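Long-range contacts in ornithine aminotransferase (Plasmodium falciparum, PDB 3LG0), which catalyses, with pyridoxal phosphate as cofactor, the transfer of the delta-amino group of ornithine to 2-oxoglutarate, giving L-glutamate-semialdehyde and glutamate: residues Asn59-Ala70 with Glu305-Leu315; Leu330-Arg341 with Ile352-Asn360. All coordinates share one frame; numbering follows the deposited sequence.

Interaction 1 (Asn59-Ala70 with Glu305-Leu315); sequences NQGHCHPDILNA and EALKVLINEKL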
loop_
_atom_site.group_PDB
_atom_site.type_symbol
_atom_site.label_atom_id
_atom_site.label_comp_id
_atom_site.label_asym_id
_atom_site.label_seq_id
_atom_site.Cartn_x
_atom_site.Cartn_y
_atom_site.Cartn_z
ATOM N N ASN A 59 13.528 11.524 -4.857
ATOM C CA ASN A 59 14.155 12.245 -5.965
ATOM C C ASN A 59 14.221 13.748 -5.680
ATOM O O ASN A 59 15.183 14.404 -6.035
ATOM C CB ASN A 59 13.383 12.016 -7.259
ATOM C CG ASN A 59 13.656 10.666 -7.867
ATOM O OD1 ASN A 59 14.410 9.865 -7.308
ATOM N ND2 ASN A 59 13.048 10.400 -9.036
ATOM N N GLN A 60 13.182 14.279 -5.042
ATOM C CA GLN A 60 13.127 15.697 -4.701
ATOM C C GLN A 60 13.989 16.034 -3.477
ATOM O O GLN A 60 14.081 17.192 -3.083
ATOM C CB GLN A 60 11.683 16.137 -4.441
ATOM C CG GLN A 60 10.699 15.952 -5.615
ATOM C CD GLN A 60 10.057 14.561 -5.648
ATOM O OE1 GLN A 60 10.558 13.611 -5.054
ATOM N NE2 GLN A 60 8.957 14.445 -6.355
ATOM N N GLY A 61 14.611 15.021 -2.881
ATOM C CA GLY A 61 15.398 15.207 -1.667
ATOM C C GLY A 61 14.568 14.931 -0.425
ATOM O O GLY A 61 13.343 15.032 -0.446
ATOM N N HIS A 62 15.223 14.577 0.665
ATOM C CA HIS A 62 14.494 14.302 1.900
ATOM C C HIS A 62 13.784 15.535 2.467
ATOM O O HIS A 62 14.300 16.655 2.420
ATOM C CB HIS A 62 15.426 13.741 2.976
ATOM C CG HIS A 62 15.731 12.288 2.824
ATOM N ND1 HIS A 62 16.891 11.831 2.238
ATOM C CD2 HIS A 62 15.045 11.185 3.208
ATOM C CE1 HIS A 62 16.901 10.509 2.258
ATOM N NE2 HIS A 62 15.794 10.094 2.845
ATOM N N CYS A 63 12.602 15.300 3.018
ATOM C CA CYS A 63 11.834 16.314 3.739
ATOM C C CYS A 63 11.693 17.647 3.003
ATOM O O CYS A 63 11.919 18.704 3.577
ATOM C CB CYS A 63 12.425 16.549 5.128
ATOM S SG CYS A 63 12.323 15.105 6.251
ATOM N N HIS A 64 11.298 17.593 1.739
ATOM C CA HIS A 64 11.116 18.801 0.977
ATOM C C HIS A 64 9.979 19.629 1.550
ATOM O O HIS A 64 8.850 19.151 1.661
ATOM C CB HIS A 64 10.854 18.490 -0.484
ATOM C CG HIS A 64 11.053 19.665 -1.380
ATOM N ND1 HIS A 64 10.257 20.787 -1.312
ATOM C CD2 HIS A 64 11.976 19.912 -2.338
ATOM C CE1 HIS A 64 10.671 21.669 -2.204
ATOM N NE2 HIS A 64 11.711 21.161 -2.841
ATOM N N PRO A 65 10.270 20.895 1.900
ATOM C CA PRO A 65 9.298 21.738 2.613
ATOM C C PRO A 65 8.037 22.052 1.804
ATOM O O PRO A 65 6.982 22.202 2.406
ATOM C CB PRO A 65 10.090 23.028 2.902
ATOM C CG PRO A 65 11.532 22.670 2.706
ATOM C CD PRO A 65 11.541 21.598 1.657
ATOM N N ASP A 66 8.137 22.164 0.484
ATOM C CA ASP A 66 6.953 22.422 -0.335
ATOM C C ASP A 66 5.993 21.233 -0.264
ATOM O O ASP A 66 4.790 21.402 -0.059
ATOM C CB ASP A 66 7.329 22.710 -1.793
ATOM C CG ASP A 66 7.938 24.083 -1.977
ATOM O OD1 ASP A 66 8.084 24.811 -0.973
ATOM O OD2 ASP A 66 8.279 24.433 -3.124
ATOM N N ILE A 67 6.527 20.025 -0.413
ATOM C CA ILE A 67 5.698 18.831 -0.317
ATOM C C ILE A 67 5.057 18.737 1.075
ATOM O O ILE A 67 3.846 18.516 1.203
ATOM C CB ILE A 67 6.498 17.574 -0.658
ATOM C CG1 ILE A 67 7.128 17.736 -2.048
ATOM C CG2 ILE A 67 5.609 16.351 -0.632
ATOM C CD1 ILE A 67 8.087 16.637 -2.416
ATOM N N LEU A 68 5.856 18.939 2.120
ATOM C CA LEU A 68 5.311 18.936 3.470
ATOM C C LEU A 68 4.164 19.931 3.603
ATOM O O LEU A 68 3.160 19.672 4.263
ATOM C CB LEU A 68 6.394 19.262 4.494
ATOM C CG LEU A 68 5.875 19.360 5.938
ATOM C CD1 LEU A 68 5.007 18.150 6.323
ATOM C CD2 LEU A 68 7.011 19.542 6.927
ATOM N N ASN A 69 4.331 21.086 2.971
ATOM C CA ASN A 69 3.328 22.123 3.023
ATOM C C ASN A 69 2.008 21.698 2.371
ATOM O O ASN A 69 0.922 21.899 2.934
ATOM C CB ASN A 69 3.867 23.379 2.356
ATOM C CG ASN A 69 3.178 24.603 2.834
ATOM O OD1 ASN A 69 3.250 24.937 4.017
ATOM N ND2 ASN A 69 2.475 25.277 1.931
ATOM N N ALA A 70 2.097 21.103 1.182
ATOM C CA ALA A 70 0.906 20.627 0.496
ATOM C C ALA A 70 0.250 19.545 1.327
ATOM O O ALA A 70 -0.980 19.432 1.368
ATOM C CB ALA A 70 1.236 20.118 -0.896
ATOM N N GLU A 305 1.814 18.306 -5.796
ATOM C CA GLU A 305 2.883 19.163 -5.321
ATOM C C GLU A 305 4.263 18.544 -5.536
ATOM O O GLU A 305 5.216 19.246 -5.866
ATOM C CB GLU A 305 2.698 19.546 -3.852
ATOM C CG GLU A 305 3.776 20.500 -3.355
ATOM C CD GLU A 305 3.783 21.818 -4.129
ATOM O OE1 GLU A 305 2.705 22.223 -4.605
ATOM O OE2 GLU A 305 4.856 22.443 -4.268
ATOM N N ALA A 306 4.371 17.234 -5.359
ATOM C CA ALA A 306 5.649 16.561 -5.535
ATOM C C ALA A 306 6.158 16.686 -6.966
ATOM O O ALA A 306 7.354 16.828 -7.191
ATOM C CB ALA A 306 5.541 15.086 -5.113
ATOM N N LEU A 307 5.254 16.622 -7.939
ATOM C CA LEU A 307 5.656 16.726 -9.336
ATOM C C LEU A 307 5.928 18.194 -9.694
ATOM O O LEU A 307 6.833 18.497 -10.475
ATOM C CB LEU A 307 4.607 16.097 -10.273
ATOM C CG LEU A 307 4.485 14.562 -10.273
ATOM C CD1 LEU A 307 3.938 14.051 -11.590
ATOM C CD2 LEU A 307 5.835 13.931 -10.018
ATOM N N LYS A 308 5.147 19.105 -9.120
ATOM C CA LYS A 308 5.420 20.522 -9.291
ATOM C C LYS A 308 6.830 20.869 -8.815
ATOM O O LYS A 308 7.553 21.602 -9.482
ATOM C CB LYS A 308 4.397 21.382 -8.542
ATOM C CG LYS A 308 3.093 21.628 -9.293
ATOM C CD LYS A 308 2.205 22.534 -8.474
ATOM C CE LYS A 308 0.725 22.405 -8.844
ATOM N NZ LYS A 308 0.444 22.677 -10.285
ATOM N N VAL A 309 7.211 20.354 -7.651
ATOM C CA VAL A 309 8.556 20.578 -7.133
ATOM C C VAL A 309 9.613 20.014 -8.088
ATOM O O VAL A 309 10.599 20.672 -8.401
ATOM C CB VAL A 309 8.718 19.981 -5.715
ATOM C CG1 VAL A 309 10.177 19.794 -5.362
ATOM C CG2 VAL A 309 8.030 20.868 -4.697
ATOM N N LEU A 310 9.407 18.797 -8.558
ATOM C CA LEU A 310 10.364 18.185 -9.459
ATOM C C LEU A 310 10.595 19.060 -10.694
ATOM O O LEU A 310 11.726 19.196 -11.190
ATOM C CB LEU A 310 9.860 16.815 -9.887
ATOM C CG LEU A 310 10.876 15.925 -10.588
ATOM C CD1 LEU A 310 11.655 15.154 -9.536
ATOM C CD2 LEU A 310 10.165 14.967 -11.539
ATOM N N ILE A 311 9.506 19.645 -11.182
ATOM C CA ILE A 311 9.509 20.400 -12.427
ATOM C C ILE A 311 9.992 21.842 -12.225
ATOM O O ILE A 311 10.871 22.297 -12.940
ATOM C CB ILE A 311 8.114 20.343 -13.110
ATOM C CG1 ILE A 311 7.913 18.957 -13.734
ATOM C CG2 ILE A 311 7.973 21.433 -14.161
ATOM C CD1 ILE A 311 6.489 18.657 -14.177
ATOM N N ASN A 312 9.428 22.537 -11.239
ATOM C CA ASN A 312 9.816 23.909 -10.927
ATOM C C ASN A 312 11.290 24.050 -10.592
ATOM O O ASN A 312 11.887 25.094 -10.837
ATOM C CB ASN A 312 8.997 24.461 -9.757
ATOM C CG ASN A 312 7.563 24.758 -10.130
ATOM O OD1 ASN A 312 7.201 24.753 -11.302
ATOM N ND2 ASN A 312 6.734 25.023 -9.123
ATOM N N GLU A 313 11.877 23.007 -10.015
ATOM C CA GLU A 313 13.283 23.059 -9.622
ATOM C C GLU A 313 14.189 22.463 -10.668
ATOM O O GLU A 313 15.393 22.331 -10.441
ATOM C CB GLU A 313 13.514 22.351 -8.295
ATOM C CG GLU A 313 12.879 23.042 -7.107
ATOM C CD GLU A 313 13.206 22.335 -5.822
ATOM O OE1 GLU A 313 13.924 21.315 -5.896
ATOM O OE2 GLU A 313 12.755 22.789 -4.747
ATOM N N LYS A 314 13.615 22.094 -11.807
ATOM C CA LYS A 314 14.401 21.588 -12.929
ATOM C C LYS A 314 15.250 20.364 -12.556
ATOM O O LYS A 314 16.364 20.168 -13.070
ATOM C CB LYS A 314 15.299 22.701 -13.474
ATOM C CG LYS A 314 14.564 23.992 -13.838
ATOM C CD LYS A 314 14.052 23.942 -15.262
ATOM C CE LYS A 314 13.657 25.327 -15.754
ATOM N NZ LYS A 314 13.113 25.290 -17.146
ATOM N N LEU A 315 14.707 19.526 -11.677
ATOM C CA LEU A 315 15.451 18.386 -11.181
ATOM C C LEU A 315 15.750 17.369 -12.268
ATOM O O LEU A 315 16.774 16.699 -12.223
ATOM C CB LEU A 315 14.734 17.749 -9.991
ATOM C CG LEU A 315 14.653 18.715 -8.816
ATOM C CD1 LEU A 315 14.132 18.007 -7.577
ATOM C CD2 LEU A 315 16.011 19.340 -8.553
HETATM O O HOH W 1 15.092 19.808 -3.619
HETATM O O HOH W 2 6.746 24.860 -6.005
#

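Interaction 2 (Leu330-Arg341 with Ile352-Asn360); sequences LKEQLKDSKVVR and IEFKNDLVN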
loop_
_atom_site.group_PDB
_atom_site.type_symbol
_atom_site.label_atom_id
_atom_site.label_comp_id
_atom_site.label_asym_id
_atom_site.label_seq_id
_atom_site.Cartn_x
_atom_site.Cartn_y
_atom_site.Cartn_z
ATOM N N LEU A 330 33.632 8.595 -13.208
ATOM C CA LEU A 330 33.733 7.440 -12.329
ATOM C C LEU A 330 34.340 6.257 -13.074
ATOM O O LEU A 330 35.209 5.562 -12.549
ATOM C CB LEU A 330 32.353 7.080 -11.792
ATOM C CG LEU A 330 32.211 6.255 -10.517
ATOM C CD1 LEU A 330 32.881 6.949 -9.359
ATOM C CD2 LEU A 330 30.743 6.032 -10.208
ATOM N N LYS A 331 33.884 6.034 -14.302
ATOM C CA LYS A 331 34.414 4.958 -15.138
ATOM C C LYS A 331 35.922 5.118 -15.353
ATOM O O LYS A 331 36.675 4.134 -15.398
ATOM C CB LYS A 331 33.709 4.960 -16.486
ATOM C CG LYS A 331 34.176 3.886 -17.449
ATOM C CD LYS A 331 33.198 3.778 -18.607
ATOM C CE LYS A 331 33.530 2.630 -19.540
ATOM N NZ LYS A 331 34.678 2.957 -20.411
ATOM N N GLU A 332 36.344 6.370 -15.492
ATOM C CA GLU A 332 37.744 6.707 -15.670
ATOM C C GLU A 332 38.579 6.423 -14.423
ATOM O O GLU A 332 39.610 5.746 -14.506
ATOM C CB GLU A 332 37.894 8.176 -16.093
ATOM C CG GLU A 332 38.299 8.360 -17.546
ATOM C CD GLU A 332 39.745 7.929 -17.801
ATOM O OE1 GLU A 332 39.988 7.122 -18.729
ATOM O OE2 GLU A 332 40.642 8.391 -17.061
ATOM N N GLN A 333 38.136 6.928 -13.273
ATOM C CA GLN A 333 38.925 6.810 -12.048
ATOM C C GLN A 333 38.997 5.395 -11.504
ATOM O O GLN A 333 39.792 5.119 -10.615
ATOM C CB GLN A 333 38.414 7.767 -10.976
ATOM C CG GLN A 333 38.498 9.230 -11.392
ATOM C CD GLN A 333 38.319 10.175 -10.231
ATOM O OE1 GLN A 333 37.646 11.199 -10.349
ATOM N NE2 GLN A 333 38.923 9.839 -9.095
ATOM N N LEU A 334 38.174 4.499 -12.047
ATOM C CA LEU A 334 38.107 3.127 -11.558
ATOM C C LEU A 334 38.561 2.141 -12.614
ATOM O O LEU A 334 38.433 0.935 -12.437
ATOM C CB LEU A 334 36.677 2.771 -11.115
ATOM C CG LEU A 334 36.067 3.555 -9.946
ATOM C CD1 LEU A 334 34.607 3.178 -9.771
ATOM C CD2 LEU A 334 36.842 3.347 -8.643
ATOM N N LYS A 335 39.085 2.659 -13.718
ATOM C CA LYS A 335 39.449 1.813 -14.856
ATOM C C LYS A 335 40.498 0.744 -14.523
ATOM O O LYS A 335 40.509 -0.315 -15.138
ATOM C CB LYS A 335 39.910 2.671 -16.046
ATOM C CG LYS A 335 41.236 3.388 -15.819
ATOM C CD LYS A 335 41.593 4.304 -16.984
ATOM C CE LYS A 335 42.886 5.052 -16.728
ATOM N NZ LYS A 335 43.294 5.842 -17.917
ATOM N N ASP A 336 41.369 1.023 -13.554
ATOM C CA ASP A 336 42.440 0.097 -13.180
ATOM C C ASP A 336 42.106 -0.805 -11.979
ATOM O O ASP A 336 42.904 -1.654 -11.590
ATOM C CB ASP A 336 43.732 0.871 -12.908
ATOM C CG ASP A 336 44.228 1.626 -14.131
ATOM O OD1 ASP A 336 44.256 1.035 -15.236
ATOM O OD2 ASP A 336 44.591 2.812 -13.987
ATOM N N SER A 337 40.927 -0.618 -11.397
ATOM C CA SER A 337 40.506 -1.397 -10.239
ATOM C C SER A 337 40.326 -2.869 -10.580
ATOM O O SER A 337 39.719 -3.215 -11.593
ATOM C CB SER A 337 39.194 -0.839 -9.677
ATOM O OG SER A 337 38.527 -1.807 -8.881
ATOM N N LYS A 338 40.834 -3.738 -9.719
ATOM C CA LYS A 338 40.693 -5.170 -9.928
ATOM C C LYS A 338 39.299 -5.680 -9.526
ATOM O O LYS A 338 38.753 -6.585 -10.163
ATOM C CB LYS A 338 41.778 -5.919 -9.153
ATOM C CG LYS A 338 42.270 -7.185 -9.835
ATOM C CD LYS A 338 43.551 -7.708 -9.190
ATOM C CE LYS A 338 44.552 -6.591 -8.952
ATOM N NZ LYS A 338 44.977 -5.929 -10.215
ATOM N N VAL A 339 38.722 -5.103 -8.474
ATOM C CA VAL A 339 37.444 -5.592 -7.942
ATOM C C VAL A 339 36.223 -5.099 -8.724
ATOM O O VAL A 339 35.192 -5.763 -8.742
ATOM C CB VAL A 339 37.252 -5.240 -6.441
ATOM C CG1 VAL A 339 38.343 -5.863 -5.602
ATOM C CG2 VAL A 339 37.207 -3.737 -6.235
ATOM N N VAL A 340 36.340 -3.933 -9.363
ATOM C CA VAL A 340 35.277 -3.401 -10.214
ATOM C C VAL A 340 35.143 -4.169 -11.539
ATOM O O VAL A 340 36.120 -4.342 -12.267
ATOM C CB VAL A 340 35.505 -1.920 -10.542
ATOM C CG1 VAL A 340 34.451 -1.431 -11.517
ATOM C CG2 VAL A 340 35.512 -1.075 -9.262
ATOM N N ARG A 341 33.930 -4.629 -11.843
ATOM C CA ARG A 341 33.644 -5.285 -13.113
ATOM C C ARG A 341 33.139 -4.290 -14.145
ATOM O O ARG A 341 33.551 -4.329 -15.294
ATOM C CB ARG A 341 32.600 -6.372 -12.940
ATOM C CG ARG A 341 31.952 -6.795 -14.244
ATOM C CD ARG A 341 32.512 -8.106 -14.762
ATOM N NE ARG A 341 32.306 -9.192 -13.807
ATOM C CZ ARG A 341 33.077 -10.271 -13.734
ATOM N NH1 ARG A 341 34.106 -10.399 -14.561
ATOM N NH2 ARG A 341 32.825 -11.216 -12.834
ATOM N N ILE A 352 27.572 0.232 -9.594
ATOM C CA ILE A 352 28.860 -0.368 -9.876
ATOM C C ILE A 352 28.677 -1.845 -9.664
ATOM O O ILE A 352 28.225 -2.259 -8.605
ATOM C CB ILE A 352 29.979 0.149 -8.947
ATOM C CG1 ILE A 352 30.174 1.654 -9.108
ATOM C CG2 ILE A 352 31.284 -0.564 -9.253
ATOM C CD1 ILE A 352 31.224 2.230 -8.168
ATOM N N GLU A 353 28.994 -2.646 -10.669
ATOM C CA GLU A 353 29.005 -4.091 -10.482
ATOM C C GLU A 353 30.419 -4.532 -10.110
ATOM O O GLU A 353 31.364 -4.084 -10.721
ATOM C CB GLU A 353 28.546 -4.816 -11.741
ATOM C CG GLU A 353 28.749 -6.311 -11.654
ATOM C CD GLU A 353 28.078 -7.078 -12.772
ATOM O OE1 GLU A 353 27.358 -6.461 -13.588
ATOM O OE2 GLU A 353 28.259 -8.315 -12.825
ATOM N N PHE A 354 30.546 -5.389 -9.096
ATOM C CA PHE A 354 31.841 -5.873 -8.614
ATOM C C PHE A 354 32.047 -7.336 -8.983
ATOM O O PHE A 354 31.080 -8.066 -9.187
ATOM C CB PHE A 354 31.941 -5.711 -7.086
ATOM C CG PHE A 354 32.006 -4.286 -6.640
ATOM C CD1 PHE A 354 33.226 -3.623 -6.569
ATOM C CD2 PHE A 354 30.844 -3.596 -6.331
ATOM C CE1 PHE A 354 33.281 -2.300 -6.184
ATOM C CE2 PHE A 354 30.887 -2.276 -5.952
ATOM C CZ PHE A 354 32.109 -1.623 -5.868
ATOM N N LYS A 355 33.305 -7.757 -9.062
ATOM C CA LYS A 355 33.635 -9.173 -9.227
ATOM C C LYS A 355 33.406 -9.876 -7.886
ATOM O O LYS A 355 34.277 -9.857 -7.003
ATOM C CB LYS A 355 35.105 -9.377 -9.673
ATOM C CG LYS A 355 35.681 -8.326 -10.623
ATOM C CD LYS A 355 35.509 -8.697 -12.071
ATOM C CE LYS A 355 36.799 -9.203 -12.680
ATOM N NZ LYS A 355 37.783 -8.100 -12.892
ATOM N N ASN A 356 32.243 -10.504 -7.724
ATOM C CA ASN A 356 31.889 -11.085 -6.426
ATOM C C ASN A 356 32.787 -12.253 -5.993
ATOM O O ASN A 356 32.675 -12.743 -4.870
ATOM C CB ASN A 356 30.413 -11.497 -6.389
ATOM C CG ASN A 356 30.071 -12.507 -7.456
ATOM O OD1 ASN A 356 30.580 -12.441 -8.574
ATOM N ND2 ASN A 356 29.201 -13.452 -7.120
ATOM N N ASP A 357 33.668 -12.702 -6.881
ATOM C CA ASP A 357 34.660 -13.705 -6.512
ATOM C C ASP A 357 35.843 -13.089 -5.773
ATOM O O ASP A 357 36.597 -13.796 -5.108
ATOM C CB ASP A 357 35.165 -14.435 -7.751
ATOM C CG ASP A 357 34.195 -15.474 -8.231
ATOM O OD1 ASP A 357 33.372 -15.922 -7.408
ATOM O OD2 ASP A 357 34.252 -15.838 -9.423
ATOM N N LEU A 358 36.004 -11.774 -5.894
ATOM C CA LEU A 358 37.135 -11.087 -5.276
ATOM C C LEU A 358 36.740 -10.302 -4.034
ATOM O O LEU A 358 37.525 -10.190 -3.096
ATOM C CB LEU A 358 37.811 -10.161 -6.283
ATOM C CG LEU A 358 38.239 -10.839 -7.590
ATOM C CD1 LEU A 358 39.053 -9.902 -8.453
ATOM C CD2 LEU A 358 39.030 -12.100 -7.293
ATOM N N VAL A 359 35.522 -9.759 -4.026
ATOM C CA VAL A 359 35.045 -8.982 -2.877
ATOM C C VAL A 359 33.655 -9.367 -2.396
ATOM O O VAL A 359 32.830 -9.880 -3.154
ATOM C CB VAL A 359 35.021 -7.479 -3.167
ATOM C CG1 VAL A 359 36.386 -6.870 -2.950
ATOM C CG2 VAL A 359 34.502 -7.220 -4.579
ATOM N N ASN A 360 33.408 -9.104 -1.119
ATOM C CA ASN A 360 32.079 -9.222 -0.567
ATOM C C ASN A 360 31.415 -7.855 -0.625
ATOM O O ASN A 360 31.956 -6.877 -0.117
ATOM C CB ASN A 360 32.128 -9.733 0.866
ATOM C CG ASN A 360 30.754 -9.841 1.475
ATOM O OD1 ASN A 360 30.173 -8.838 1.894
ATOM N ND2 ASN A 360 30.211 -11.057 1.506
#

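Interaction 1 (Asn59-Ala70 with Glu305-Leu315)
His64 and Val309 meet in a closely packed part of this contact: CG1 of the valine sits over one face of the imidazole, 3.6 Å from the ring centroid and nearest its NE2 side, in a CH-pi contact. The ring's two nitrogens are both engaged in its plane. NE2 donates to Glu313 OE2 across 2.7 Å, a short and fairly straight bond (162°) that leaves from the ring plane but reaches the carboxylate from above its own plane. At the other edge ND1 accepts from Asp66 N, 3.1 Å away, so the same histidine serves as N-cap of the helix that starts at Pro65. A chi1 of -163°, which sets CG anti to the backbone N, turns the ring so that ND1 faces Asp66 N and NE2 faces Glu313. The carboxylate so close to NE2 would be expected to favour a proton there. Beside the histidine, a water donates to both Gln60 O and Glu313 OE1.

Deeper in, Gln60 bends at chi2 and carries its amide to the 305-312 helix, NE2 giving a hydrogen to Ala306 O at 3.0 Å. That oxygen already accepts from Leu310 N within its helix; the glutamine arrives on the opposite face of the carbonyl plane, and its NE2 also bonds Ala263 O. The two helical segments run nearly antiparallel, their axes 9.0 Å apart at 156°, in the class III aminotransferase fold of pyridoxal phosphate enzymes. Alanines suit this spacing: Ala306 CB takes Ile67 CD1 at 4.0 Å, and Ala70 CB presses on Glu305 CB.

Toward solvent the contact becomes polar and looser. Asp66 OD2 and Glu305 OE2 stand 4.1 Å apart, like charges without a bond, and a second water links Asp66 OD2 to Asn312 ND2.

Interaction 2 (Leu330-Arg341 with Ile352-Asn360)
The guanidinium of Arg341 has Lys355 CD lying over the centre of one face, 3.3 Å from CZ, while Glu353 OE2 stands near its plane at the edge, too far from NE for a salt bridge. The arginine and Glu353 run side by side, but the glutamate's stronger partner is Arg344, which pairs with OE1. Bends at chi2, chi3 and chi4 of Lys355 fold its aliphatic part across the guanidinium and return NZ to Lys338 O at 3.3 Å, so a long flexible chain supplies both an apolar cover and a charged end. The Phe354 ring has Ile352 CG2 over one face, toward the rim, and Val339 O near its plane at the edge.

These residues belong to the open end of the antiparallel beta hairpin 340-346/349-354. Val340 and Phe354 form a non-hydrogen-bonded pair of it, framed by Arg341 N to Glu353 O (2.9 Å) and Lys355 N to Val339 O (2.8 Å), the latter almost straight at 171°. Just before the strand, Ser337 OG accepts from Val340 N in an ST motif and also bonds Asp411.

Branched side chains make two apolar patches. Val339 CG1 presses against Val359 CG1 at an unusually tight 3.4 Å, and Leu334 CD1 crosses Ile352 CD1 at 3.9 Å, bringing the residue just after helix 315-333 against the strand.

In the fold
After helix 10-20 and strands 31-36, 39-42 and 47-50 of one mixed sheet, the chain passes Asn59-Ala70, enters helix 65-77, and then builds the other seven-stranded sheet. Interaction 1 closes this excursion of 234 residues when helix 297-312 returns. Helix 315-333 follows and leads back to the first sheet, where interaction 2 closes a loop of 10 residues. The two contacts lie in series, neither nested nor crossing, with centres 35 Å apart. Interaction 1 joins helices 65-77 and 297-312, with Asn59, in the loop before the first, near Lys262, the cofactor-binding lysine by similarity. Interaction 2 ties the end of helix 315-333 to the hairpin 340-346/349-354, whose first strand is outermost in that sheet within the chain.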